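PDB 2FI9: outer membrane protein from Bartonella henselae, which is of unknown function and belongs to the DUF498/DUF598 family, whose role has not been established. Local coordinates for residues M101-G104 with A105-T109; F110-L113 with L114-R118. All coordinates share one frame; numbering follows the deposited sequence.

Contact 1 (M101-G104 with A105-T109); sequences MSTG and AAVRT
Met101 leaves the end of strand 97-101 and lays its side chain along the first turn of helix 103-115. Its CB packs on the methyl of Ala105, 3.8 Å from Ala105 CB. Because CG sits between the backbone N and the carbonyl carbon (chi1 51°), the chain is turned over the helix: Met101 CG lies 3.7 Å from Ala106 CB. SD follows the same surface, 3.6 Å from Ala106 CA and 3.8 Å from Thr109 OG1, one turn further on; past it the chain bends at chi3, and SD, not CE, is the last atom to meet the helix. Leu73 of strand 71-75 touches both Met101 and Thr109. Between strand and helix stands the N-cap, Ser102. Its OG accepts from Ala105 N at 3.2 Å with an N-H...O angle of 162°, satisfying an amide that has no preceding turn to bond to, while its carbonyl takes Ala106 N and begins the regular i to i+4 series. Thr103 secures the same end to the rest of the fold, its OG1 hydrogen-bonding Phe125 O and Gly77 N. Further along, a bend at chi3 folds the Arg108 chain back over the turn and sets one guanidinium face against Gly104 O, 3.4 Å from its plane. Thr109 OG1 turns to Ala105 O (2.9 Å), which also accepts from Thr109 N, the donors arriving from opposite faces of its plane.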
loop_
_atom_site.group_PDB
_atom_site.type_symbol
_atom_site.label_atom_id
_atom_site.label_comp_id
_atom_site.label_asym_id
_atom_site.label_seq_id
_atom_site.Cartn_x
_atom_site.Cartn_y
_atom_site.Cartn_z
ATOM N N MET A 101 -2.491 0.859 -9.618
ATOM C CA MET A 101 -3.851 1.385 -9.950
ATOM C C MET A 101 -3.920 2.693 -9.151
ATOM O O MET A 101 -3.059 2.943 -8.284
ATOM C CB MET A 101 -4.956 0.411 -9.452
ATOM C CG MET A 101 -4.819 -0.030 -7.949
ATOM S SD MET A 101 -5.558 -1.616 -7.407
ATOM C CE MET A 101 -4.410 -2.776 -8.170
ATOM N N SER A 102 -4.905 3.528 -9.431
ATOM C CA SER A 102 -5.108 4.733 -8.638
ATOM C C SER A 102 -5.226 4.424 -7.141
ATOM O O SER A 102 -5.521 3.275 -6.733
ATOM C CB SER A 102 -6.372 5.447 -9.107
ATOM O OG SER A 102 -7.500 4.679 -8.729
ATOM N N THR A 103 -4.983 5.432 -6.306
ATOM C CA THR A 103 -5.094 5.252 -4.855
ATOM C C THR A 103 -6.510 4.812 -4.477
ATOM O O THR A 103 -6.676 3.919 -3.652
ATOM C CB THR A 103 -4.629 6.501 -4.084
ATOM O OG1 THR A 103 -3.210 6.602 -4.207
ATOM C CG2 THR A 103 -4.990 6.421 -2.551
ATOM N N GLY A 104 -7.518 5.403 -5.115
ATOM C CA GLY A 104 -8.924 5.032 -4.846
ATOM C C GLY A 104 -9.178 3.554 -5.110
ATOM O O GLY A 104 -9.716 2.846 -4.269
ATOM N N ALA A 105 -8.744 3.094 -6.284
ATOM C CA ALA A 105 -8.895 1.707 -6.699
ATOM C C ALA A 105 -8.139 0.788 -5.759
ATOM O O ALA A 105 -8.640 -0.273 -5.410
ATOM C CB ALA A 105 -8.397 1.521 -8.135
ATOM N N ALA A 106 -6.936 1.183 -5.357
ATOM C CA ALA A 106 -6.140 0.331 -4.477
ATOM C C ALA A 106 -6.828 0.170 -3.111
ATOM O O ALA A 106 -6.880 -0.939 -2.542
ATOM C CB ALA A 106 -4.742 0.889 -4.332
ATOM N N VAL A 107 -7.369 1.268 -2.580
ATOM C CA VAL A 107 -8.107 1.199 -1.310
ATOM C C VAL A 107 -9.251 0.188 -1.407
ATOM O O VAL A 107 -9.396 -0.688 -0.533
ATOM C CB VAL A 107 -8.679 2.588 -0.873
ATOM C CG1 VAL A 107 -9.749 2.438 0.243
ATOM C CG2 VAL A 107 -7.543 3.546 -0.463
ATOM N N ARG A 108 -10.057 0.304 -2.465
ATOM C CA ARG A 108 -11.254 -0.517 -2.599
ATOM C C ARG A 108 -10.893 -1.980 -2.763
ATOM O O ARG A 108 -11.536 -2.838 -2.164
ATOM C CB ARG A 108 -12.107 -0.045 -3.772
ATOM C CG ARG A 108 -12.792 1.283 -3.508
ATOM C CD ARG A 108 -13.696 1.683 -4.662
ATOM N NE ARG A 108 -12.953 2.003 -5.888
ATOM C CZ ARG A 108 -12.544 3.226 -6.229
ATOM N NH1 ARG A 108 -12.781 4.265 -5.434
ATOM N NH2 ARG A 108 -11.897 3.409 -7.369
ATOM N N THR A 109 -9.831 -2.237 -3.528
ATOM C CA THR A 109 -9.331 -3.587 -3.786
ATOM C C THR A 109 -8.680 -4.179 -2.546
ATOM O O THR A 109 -8.908 -5.348 -2.234
ATOM C CB THR A 109 -8.306 -3.633 -4.960
ATOM O OG1 THR A 109 -8.874 -3.052 -6.138
ATOM C CG2 THR A 109 -7.914 -5.059 -5.274
#

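Contact 2 (F110-L113 with L114-R118); sequences FNVL and LAEDR
Apolar packing begins with Phe110 and Leu114, which lie side by side and point the same way. Phe110 CE2 is 3.9 Å from Leu114 CD2, and Leu114 CB lies over one face of the ring. Both side chains have CG anti to the backbone N (chi1 176° in Phe110), which sends them off the same flank of helix 103-115; there Arg15 touches both, and Phe110 continues onto Leu73, Val120 and Ala122 of the sheet. Leu113 touches Leu73 and Val120 as well, while its CD2 methyl meets the aliphatic part of Arg118, 3.9 Å from Arg118 CG.

Backbone hydrogen bonds show how the helix stops. Leu114 N to Phe110 O (2.8 Å) and Ala115 N to Asn111 O are regular i to i+4 bonds. Glu116 N still reaches Val112 O at 3.1 Å, but its N-H...O angle has fallen to 137°. A Schellman motif then closes the end: Arg118 N donates to Leu113 O at 3.1 Å, in a straighter bond than that of Glu116, and Asp117 N to Leu114 O at 2.9 Å, with Asp117 in the positive-phi position (phi 60°) that turns the chain out of the helix.

Charge enters only loosely. Arg118, bent at chi2 and chi3, brings NH2 to 3.7 Å from Glu116 OE1, a long salt bridge with the carboxylate oxygen at the guanidinium edge, in its plane. The short main-chain bonds beside this long ion pair suggest that the backbone does most to end the helix, with the exposed charges probably adding a weaker, solvent-screened attraction.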
loop_
_atom_site.group_PDB
_atom_site.type_symbol
_atom_site.label_atom_id
_atom_site.label_comp_id
_atom_site.label_asym_id
_atom_site.label_seq_id
_atom_site.Cartn_x
_atom_site.Cartn_y
_atom_site.Cartn_z
ATOM N N PHE A 110 -7.856 -3.384 -1.857
ATOM C CA PHE A 110 -7.294 -3.798 -0.564
ATOM C C PHE A 110 -8.377 -4.240 0.422
ATOM O O PHE A 110 -8.258 -5.296 1.045
ATOM C CB PHE A 110 -6.467 -2.682 0.072
ATOM C CG PHE A 110 -5.939 -3.031 1.441
ATOM C CD1 PHE A 110 -4.867 -3.912 1.580
ATOM C CD2 PHE A 110 -6.536 -2.509 2.600
ATOM C CE1 PHE A 110 -4.374 -4.251 2.838
ATOM C CE2 PHE A 110 -6.039 -2.850 3.890
ATOM C CZ PHE A 110 -4.963 -3.720 4.008
ATOM N N ASN A 111 -9.420 -3.426 0.569
ATOM C CA ASN A 111 -10.492 -3.728 1.514
ATOM C C ASN A 111 -11.135 -5.069 1.205
ATOM O O ASN A 111 -11.355 -5.878 2.111
ATOM C CB ASN A 111 -11.540 -2.611 1.527
ATOM C CG ASN A 111 -11.048 -1.359 2.230
ATOM O OD1 ASN A 111 -10.001 -1.364 2.877
ATOM N ND2 ASN A 111 -11.817 -0.284 2.129
ATOM N N VAL A 112 -11.403 -5.305 -0.082
ATOM C CA VAL A 112 -12.077 -6.517 -0.522
ATOM C C VAL A 112 -11.200 -7.739 -0.238
ATOM O O VAL A 112 -11.657 -8.703 0.390
ATOM C CB VAL A 112 -12.474 -6.431 -2.025
ATOM C CG1 VAL A 112 -12.735 -7.821 -2.599
ATOM C CG2 VAL A 112 -13.710 -5.534 -2.197
ATOM N N LEU A 113 -9.940 -7.679 -0.657
ATOM C CA LEU A 113 -9.011 -8.783 -0.445
ATOM C C LEU A 113 -8.720 -9.034 1.034
ATOM O O LEU A 113 -8.569 -10.191 1.463
ATOM C CB LEU A 113 -7.705 -8.547 -1.203
ATOM C CG LEU A 113 -7.784 -8.527 -2.731
ATOM C CD1 LEU A 113 -6.436 -8.134 -3.271
ATOM C CD2 LEU A 113 -8.192 -9.892 -3.264
ATOM N N LEU A 114 -8.643 -7.956 1.810
ATOM C CA LEU A 114 -8.488 -8.076 3.265
ATOM C C LEU A 114 -9.653 -8.857 3.902
ATOM O O LEU A 114 -9.445 -9.764 4.721
ATOM C CB LEU A 114 -8.339 -6.690 3.910
ATOM C CG LEU A 114 -8.057 -6.734 5.415
ATOM C CD1 LEU A 114 -6.702 -7.400 5.694
ATOM C CD2 LEU A 114 -8.116 -5.332 5.982
ATOM N N ALA A 115 -10.873 -8.514 3.494
ATOM C CA ALA A 115 -12.088 -9.188 3.952
ATOM C C ALA A 115 -12.115 -10.676 3.580
ATOM O O ALA A 115 -12.745 -11.483 4.266
ATOM C CB ALA A 115 -13.326 -8.481 3.398
ATOM N N GLU A 116 -11.446 -11.022 2.485
ATOM C CA GLU A 116 -11.325 -12.407 2.039
ATOM C C GLU A 116 -10.166 -13.154 2.720
ATOM O O GLU A 116 -9.869 -14.290 2.351
ATOM C CB GLU A 116 -11.103 -12.448 0.521
ATOM C CG GLU A 116 -12.327 -12.209 -0.333
ATOM C CD GLU A 116 -11.995 -12.135 -1.827
ATOM O OE1 GLU A 116 -10.863 -12.521 -2.256
ATOM O OE2 GLU A 116 -12.886 -11.674 -2.575
ATOM N N ASP A 117 -9.506 -12.514 3.686
ATOM C CA ASP A 117 -8.353 -13.098 4.387
ATOM C C ASP A 117 -7.176 -13.457 3.482
ATOM O O ASP A 117 -6.453 -14.416 3.748
ATOM C CB ASP A 117 -8.769 -14.332 5.210
ATOM C CG ASP A 117 -9.843 -14.017 6.238
ATOM O OD1 ASP A 117 -9.684 -13.038 7.004
ATOM O OD2 ASP A 117 -10.855 -14.753 6.277
ATOM N N ARG A 118 -6.981 -12.689 2.414
ATOM C CA ARG A 118 -5.830 -12.891 1.523
ATOM C C ARG A 118 -4.608 -12.255 2.179
ATOM O O ARG A 118 -4.748 -11.278 2.928
ATOM C CB ARG A 118 -6.073 -12.250 0.153
ATOM C CG ARG A 118 -7.473 -12.485 -0.461
ATOM C CD ARG A 118 -7.810 -13.964 -0.708
ATOM N NE ARG A 118 -6.786 -14.598 -1.536
ATOM C CZ ARG A 118 -6.744 -14.552 -2.863
ATOM N NH1 ARG A 118 -5.753 -15.146 -3.513
ATOM N NH2 ARG A 118 -7.677 -13.899 -3.551
#

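Contacts 1 and 2 cover the two ends of one element, helix 103-115, in series, with centres about 13 Å apart. Contact 1 is the partly buried start, where four of nine residues are buried; contact 2 is a surface contact with five exposed residues and Phe110 alone buried. The chemistry differs with the helix end: a serine side chain supplies an acceptor for one first-turn amide, whereas backbone carbonyls and a positive-phi residue close the C-terminal end. Both also meet strand 71-75 through Leu73, since the helix is the connection of a beta-alpha-beta crossover from edge strand 97-101 to the parallel central strand 120-124, passing across 71-75 between them.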